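Local coordinates for ribosome-inactivating protein (Lychnis chalcedonica, PDB 2G5X) that belongs to the plant ribosome-inactivating proteins, single-chain relatives of the ricin A chain that share a mixed N-terminal sheet and a largely helical remainder, at residues D43-V48 against K100-D105; A85-D90 against E107-A112; A112-S117 against K155-F160. All coordinates share one frame; numbering follows the deposited sequence.

Contact 1 (D43-V48 against K100-D105)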
# COMPACT_ATOMS: atom_id res chain seq x y z
N ASP A 43 0.69 15.89 -5.07
CA ASP A 43 0.85 16.59 -3.80
C ASP A 43 -0.35 16.33 -2.89
O ASP A 43 -0.57 17.06 -1.91
CB ASP A 43 1.00 18.09 -4.06
CG ASP A 43 -0.25 18.70 -4.65
OD1 ASP A 43 -0.91 18.03 -5.47
OD2 ASP A 43 -0.57 19.86 -4.30
N LYS A 44 -1.12 15.31 -3.23
CA LYS A 44 -2.29 14.91 -2.46
C LYS A 44 -2.05 13.48 -1.99
O LYS A 44 -1.31 12.74 -2.63
CB LYS A 44 -3.56 14.96 -3.32
CG LYS A 44 -4.31 16.28 -3.26
CD LYS A 44 -3.39 17.46 -3.50
CE LYS A 44 -4.11 18.78 -3.28
NZ LYS A 44 -3.18 19.94 -3.37
N PHE A 45 -2.65 13.11 -0.86
CA PHE A 45 -2.45 11.77 -0.33
C PHE A 45 -3.72 11.09 0.15
O PHE A 45 -4.70 11.74 0.51
CB PHE A 45 -1.44 11.82 0.83
CG PHE A 45 -0.15 12.48 0.46
CD1 PHE A 45 -0.07 13.87 0.40
CD2 PHE A 45 0.96 11.72 0.11
CE1 PHE A 45 1.10 14.49 -0.02
CE2 PHE A 45 2.13 12.33 -0.31
CZ PHE A 45 2.21 13.72 -0.38
N VAL A 46 -3.70 9.76 0.12
CA VAL A 46 -4.82 8.95 0.58
C VAL A 46 -4.34 8.23 1.83
O VAL A 46 -3.32 7.54 1.81
CB VAL A 46 -5.24 7.92 -0.48
CG1 VAL A 46 -6.35 7.04 0.07
CG2 VAL A 46 -5.70 8.63 -1.75
N LEU A 47 -5.07 8.41 2.93
CA LEU A 47 -4.70 7.76 4.19
C LEU A 47 -5.43 6.44 4.34
O LEU A 47 -6.58 6.30 3.93
CB LEU A 47 -5.03 8.67 5.38
CG LEU A 47 -4.34 10.04 5.41
CD1 LEU A 47 -4.70 10.75 6.71
CD2 LEU A 47 -2.82 9.87 5.32
N VAL A 48 -4.74 5.47 4.92
CA VAL A 48 -5.27 4.13 5.14
C VAL A 48 -4.98 3.67 6.57
O VAL A 48 -3.84 3.72 7.02
CB VAL A 48 -4.62 3.13 4.15
CG1 VAL A 48 -4.90 1.69 4.58
CG2 VAL A 48 -5.14 3.38 2.75
N LYS A 100 1.28 17.90 8.91
CA LYS A 100 -0.07 18.08 9.42
C LYS A 100 -1.12 18.10 8.31
O LYS A 100 -2.29 17.78 8.55
CB LYS A 100 -0.14 19.37 10.23
CG LYS A 100 -1.40 19.52 11.08
CD LYS A 100 -1.48 18.45 12.15
CE LYS A 100 -2.63 18.71 13.11
NZ LYS A 100 -2.76 17.63 14.13
N SER A 101 -0.71 18.48 7.10
CA SER A 101 -1.61 18.53 5.96
C SER A 101 -1.79 17.14 5.37
O SER A 101 -2.77 16.87 4.66
CB SER A 101 -1.06 19.46 4.88
OG SER A 101 -0.12 18.80 4.06
N ILE A 102 -0.84 16.26 5.65
CA ILE A 102 -0.88 14.88 5.16
C ILE A 102 -1.51 13.99 6.22
O ILE A 102 -2.51 13.32 5.95
CB ILE A 102 0.54 14.39 4.84
CG1 ILE A 102 1.14 15.24 3.71
CG2 ILE A 102 0.51 12.91 4.47
CD1 ILE A 102 2.59 14.96 3.42
N PHE A 103 -0.93 13.98 7.41
CA PHE A 103 -1.46 13.19 8.52
C PHE A 103 -2.32 14.13 9.37
O PHE A 103 -1.84 14.75 10.32
CB PHE A 103 -0.32 12.61 9.36
CG PHE A 103 0.41 11.48 8.69
CD1 PHE A 103 -0.22 10.25 8.48
CD2 PHE A 103 1.72 11.64 8.26
CE1 PHE A 103 0.45 9.20 7.86
CE2 PHE A 103 2.40 10.59 7.63
CZ PHE A 103 1.76 9.37 7.43
N THR A 104 -3.59 14.22 8.99
CA THR A 104 -4.57 15.07 9.64
C THR A 104 -4.54 15.10 11.17
O THR A 104 -4.70 16.16 11.77
CB THR A 104 -6.00 14.67 9.22
OG1 THR A 104 -6.04 14.47 7.81
CG2 THR A 104 -6.99 15.76 9.61
N ASP A 105 -4.34 13.94 11.79
CA ASP A 105 -4.36 13.86 13.25
C ASP A 105 -3.01 13.87 13.96
O ASP A 105 -2.96 13.81 15.19
CB ASP A 105 -5.14 12.61 13.68
CG ASP A 105 -6.50 12.52 13.02
OD1 ASP A 105 -7.28 13.49 13.12
OD2 ASP A 105 -6.80 11.47 12.40
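F45 is where the strand first meets 100-105: its ring lies against the side chain of I102. CG of F45, anti to its carbonyl carbon (chi1 -54°), stands on the side of 100-105, and I102 CD1 sits over one ring face. That methyl makes a CH-pi contact, 4.2 Å from the F45 ring centroid and 26° off the ring normal, displaced toward the rim. Its nearest ring atom is CE1 of F45, 3.8 Å from I102 CD1. I102 CG1 lies on the same side of the ring, next to CD1 and CE1 of F45, while CG2 of I102 lies nearer to CG of F45.

V46 turns its side chain the other way, onto L20 and F24 of helix 10-25. The strand thus alternates between two layers, in the manner of the mixed N-terminal sheet of ribosome-inactivating proteins: helix 10-25 packs on the V46 face, and the end of the short helix 99-102 on the face of F45 and L47.

L47 points back at the second segment and contributes both methyls. Both rest against the I102 carbonyl oxygen, I102 O lying 3.5 Å from L47 CD1 and 3.5 Å from L47 CD2. I102 O also accepts a weak hydrogen bond from T104 N at 3.3 Å, just where the chain leaves the helix at F103. L47 CD2 then approaches the F103 ring obliquely, 4.1 Å from its CD1, while I102 CG2 lies above one face of that same ring, offset toward the rim. The leucine also touches T60 and A62 of the next strand and R1 at the chain start. On the exposed side L47 CD1 passes T104 OG1 at 4.1 Å.

Contact 2 (A85-D90 against E107-A112)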
# COMPACT_ATOMS: atom_id res chain seq x y z
N ALA A 85 4.15 11.47 13.09
CA ALA A 85 4.25 11.27 11.64
C ALA A 85 5.66 10.85 11.25
O ALA A 85 6.62 11.56 11.53
CB ALA A 85 3.87 12.56 10.91
N ASN A 86 5.77 9.70 10.57
CA ASN A 86 7.07 9.17 10.14
C ASN A 86 7.17 9.09 8.61
O ASN A 86 6.39 8.38 7.97
CB ASN A 86 7.26 7.76 10.71
CG ASN A 86 6.95 7.67 12.19
OD1 ASN A 86 7.74 8.10 13.03
ND2 ASN A 86 5.78 7.12 12.52
N PHE A 87 8.13 9.80 8.03
CA PHE A 87 8.31 9.77 6.57
C PHE A 87 9.57 9.01 6.16
O PHE A 87 10.57 9.04 6.88
CB PHE A 87 8.40 11.19 6.01
CG PHE A 87 7.12 11.96 6.10
CD1 PHE A 87 6.97 12.97 7.04
CD2 PHE A 87 6.06 11.65 5.26
CE1 PHE A 87 5.76 13.68 7.13
CE2 PHE A 87 4.85 12.34 5.34
CZ PHE A 87 4.71 13.36 6.28
N PHE A 88 9.52 8.34 5.01
CA PHE A 88 10.68 7.63 4.52
C PHE A 88 11.79 8.67 4.31
O PHE A 88 11.50 9.84 4.07
CB PHE A 88 10.36 6.90 3.20
CG PHE A 88 9.56 5.64 3.39
CD1 PHE A 88 8.34 5.46 2.73
CD2 PHE A 88 10.02 4.63 4.23
CE1 PHE A 88 7.60 4.29 2.90
CE2 PHE A 88 9.28 3.46 4.41
CZ PHE A 88 8.07 3.29 3.75
N SER A 89 13.04 8.23 4.42
CA SER A 89 14.17 9.14 4.29
C SER A 89 14.22 9.96 3.00
O SER A 89 14.73 11.08 3.01
CB SER A 89 15.48 8.37 4.44
OG SER A 89 15.66 7.45 3.38
N ASP A 90 13.69 9.42 1.91
CA ASP A 90 13.71 10.12 0.63
C ASP A 90 12.47 10.97 0.37
O ASP A 90 12.36 11.62 -0.67
CB ASP A 90 13.93 9.12 -0.52
CG ASP A 90 12.85 8.07 -0.61
OD1 ASP A 90 12.22 7.76 0.42
OD2 ASP A 90 12.64 7.52 -1.71
N GLU A 107 0.25 14.69 15.96
CA GLU A 107 0.53 15.62 17.05
C GLU A 107 1.99 16.06 17.04
O GLU A 107 2.33 17.13 17.56
CB GLU A 107 0.19 14.98 18.39
CG GLU A 107 -1.31 14.77 18.60
CD GLU A 107 -1.63 14.00 19.87
OE1 GLU A 107 -1.42 12.77 19.90
OE2 GLU A 107 -2.10 14.63 20.84
N VAL A 108 2.86 15.24 16.46
CA VAL A 108 4.28 15.57 16.38
C VAL A 108 4.93 14.96 15.14
O VAL A 108 4.49 13.93 14.63
CB VAL A 108 5.07 15.07 17.63
CG1 VAL A 108 4.54 15.75 18.89
CG2 VAL A 108 4.96 13.56 17.75
N LEU A 109 5.98 15.62 14.66
CA LEU A 109 6.74 15.14 13.51
C LEU A 109 7.92 14.37 14.11
O LEU A 109 8.69 14.92 14.89
CB LEU A 109 7.28 16.32 12.69
CG LEU A 109 8.33 15.95 11.62
CD1 LEU A 109 7.67 15.20 10.47
CD2 LEU A 109 9.00 17.22 11.11
N ALA A 110 8.03 13.09 13.77
CA ALA A 110 9.13 12.28 14.29
C ALA A 110 10.31 12.38 13.33
O ALA A 110 10.17 12.91 12.22
CB ALA A 110 8.69 10.82 14.43
N PRO A 111 11.48 11.88 13.74
CA PRO A 111 12.66 11.94 12.86
C PRO A 111 12.40 11.08 11.62
O PRO A 111 11.50 10.25 11.61
CB PRO A 111 13.77 11.35 13.73
CG PRO A 111 13.33 11.70 15.13
CD PRO A 111 11.85 11.41 15.08
N ALA A 112 13.20 11.29 10.58
CA ALA A 112 13.04 10.51 9.35
C ALA A 112 13.23 9.03 9.64
O ALA A 112 14.02 8.65 10.51
CB ALA A 112 14.06 10.97 8.31
O HOH W 1 9.38 11.55 9.82
O HOH W 2 10.50 8.30 13.22
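L109 holds its CG anti to its backbone N (chi1 169°), and F87 holds its own anti to the carbonyl carbon (chi1 -68°); across the contact L109 CD1 comes to the edge of the F87 ring, near its plane, 4.1 Å from CE1. The two side chains cross at about a right angle.

Beside them the backbones pair. A85 is held through both backbone N and backbone O: N donates to V108 O at 2.9 Å, and O accepts from A110 N at 3.1 Å, the donor tilted 26° from the carbonyl plane. Past A110 direct pairing gives way to water. One water accepts from F87 N at 2.8 Å and lies within bonding distance of both A85 O and A110 O, replacing a direct bond between F87 and A110. A second bridges N86 OD1, 2.8 Å away, to P111 O. The N86 amide also uses ND2, hydrogen-bonded to F73 O and D75 OD1, and its OD1 lies close to A110 CB.

Strands 83-87 and 108-109 run parallel, bridged once, at A85 and L109, and the chain passes between them through helices 92-95 and 99-102: a beta-alpha-beta crossover that adds the short outer strand to the mixed sheet.

Contact 3 (A112-S117 against K155-F160)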
# COMPACT_ATOMS: atom_id res chain seq x y z
N ALA A 112 13.20 11.29 10.58
CA ALA A 112 13.04 10.51 9.35
C ALA A 112 13.23 9.03 9.64
O ALA A 112 14.02 8.65 10.51
CB ALA A 112 14.06 10.97 8.31
N LEU A 113 12.51 8.19 8.91
CA LEU A 113 12.60 6.74 9.08
C LEU A 113 13.97 6.24 8.62
O LEU A 113 14.62 6.86 7.77
CB LEU A 113 11.51 6.04 8.27
CG LEU A 113 10.08 6.16 8.82
CD1 LEU A 113 9.09 5.60 7.79
CD2 LEU A 113 9.97 5.40 10.13
N PRO A 114 14.43 5.11 9.18
CA PRO A 114 15.72 4.50 8.85
C PRO A 114 15.82 3.81 7.48
O PRO A 114 16.66 2.94 7.29
CB PRO A 114 15.95 3.53 10.01
CG PRO A 114 14.56 3.09 10.34
CD PRO A 114 13.78 4.39 10.29
N CYS A 115 14.96 4.20 6.54
CA CYS A 115 15.00 3.63 5.20
C CYS A 115 14.24 4.49 4.19
O CYS A 115 13.49 5.38 4.57
CB CYS A 115 14.45 2.19 5.20
SG CYS A 115 12.66 2.03 5.32
N ALA A 116 14.46 4.22 2.90
CA ALA A 116 13.80 4.96 1.83
C ALA A 116 12.54 4.25 1.33
O ALA A 116 12.28 3.10 1.69
CB ALA A 116 14.77 5.18 0.67
N SER A 117 11.77 4.95 0.49
CA SER A 117 10.51 4.44 -0.05
C SER A 117 10.59 3.54 -1.28
O SER A 117 9.60 2.91 -1.66
CB SER A 117 9.61 5.61 -0.39
OG SER A 117 10.12 6.30 -1.53
N LYS A 155 15.37 -2.76 9.17
CA LYS A 155 14.75 -4.03 8.83
C LYS A 155 13.26 -4.12 9.19
O LYS A 155 12.44 -4.48 8.35
CB LYS A 155 15.50 -5.19 9.48
CG LYS A 155 14.91 -6.55 9.11
CD LYS A 155 15.58 -7.69 9.86
CE LYS A 155 14.87 -9.00 9.56
NZ LYS A 155 15.47 -10.16 10.28
N ASN A 156 12.92 -3.80 10.43
CA ASN A 156 11.52 -3.88 10.85
C ASN A 156 10.62 -2.96 10.03
O ASN A 156 9.55 -3.37 9.58
CB ASN A 156 11.38 -3.56 12.34
CG ASN A 156 12.00 -4.62 13.23
OD1 ASN A 156 12.06 -5.81 12.87
ND2 ASN A 156 12.45 -4.21 14.41
N VAL A 157 11.05 -1.72 9.83
CA VAL A 157 10.25 -0.78 9.06
C VAL A 157 10.11 -1.22 7.60
O VAL A 157 9.01 -1.20 7.04
CB VAL A 157 10.86 0.64 9.09
CG1 VAL A 157 10.15 1.55 8.10
CG2 VAL A 157 10.76 1.21 10.50
N ALA A 158 11.22 -1.63 7.00
CA ALA A 158 11.21 -2.07 5.60
C ALA A 158 10.30 -3.28 5.35
O ALA A 158 9.59 -3.33 4.35
CB ALA A 158 12.63 -2.38 5.14
N LYS A 159 10.34 -4.25 6.26
CA LYS A 159 9.52 -5.45 6.12
C LYS A 159 8.04 -5.10 6.22
O LYS A 159 7.23 -5.57 5.42
CB LYS A 159 9.90 -6.46 7.20
CG LYS A 159 11.25 -7.12 6.98
CD LYS A 159 11.30 -8.46 7.69
CE LYS A 159 10.07 -9.30 7.40
NZ LYS A 159 10.31 -10.72 7.78
N PHE A 160 7.69 -4.28 7.21
CA PHE A 160 6.31 -3.86 7.41
C PHE A 160 5.81 -3.12 6.16
O PHE A 160 4.69 -3.34 5.70
CB PHE A 160 6.21 -2.94 8.63
CG PHE A 160 4.89 -2.23 8.76
CD1 PHE A 160 3.73 -2.94 9.02
CD2 PHE A 160 4.81 -0.85 8.60
CE1 PHE A 160 2.50 -2.29 9.11
CE2 PHE A 160 3.58 -0.19 8.70
CZ PHE A 160 2.43 -0.91 8.95
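V157 and C115 form the close part of this contact, with V157 CG1 3.8 Å from C115 SG. The sulfur stands between its backbone N and carbonyl carbon (chi1 75°), the crowded position, and from there faces the helix. V157 CG1, anti to its own backbone N (chi1 171°), also meets L113 CD1 at 4.2 Å, the two side chains crossing obliquely. One methyl thus lies against both L113 and C115, and all three residues are buried. A longer apolar touch, also buried, runs from C115 SG to A158 CB at 4.4 Å.

Toward the outside the fit relaxes. P114, partly exposed, comes no nearer than CG, 4.2 Å from V157 CG2, the other branch of the valine. K155, two residues before V157, is exposed, its CB turned away from the loop. The interface is apolar and small, burying 178 Å² in all.

The loop is held on its other side by backbone hydrogen bonds of L113 to F87 and of C115 to S89. C115 and A158 both touch K125 of helix 119-126, L113 leans on F152, and further along helix 154-173 F160 packs on strand 58-64 and helix 137-145.

In the fold
From the N terminus, the strand at 43-48 waits through three more sheet strands before 100-105 closes contact 1 over the sheet. Contact 2 opens inside that loop, at 85-90, and closes beyond it, at 107-112, so the two cross. They also touch: F103, just past helix 99-102, serves both, its CD2 3.5 Å from A85 CB. Contact 3 follows in series, starting at the shared A112 and closing 38 residues after S117 on helix 154-173. Contacts 2 and 3 are linked by D90 OD2 and S117 OG, 2.8 Å apart in a probable hydrogen bond, tying the residues that follow strand 83-87 to the loop before helix 119-126. Contacts 1 and 3 stay apart, nearest atoms about 8 Å.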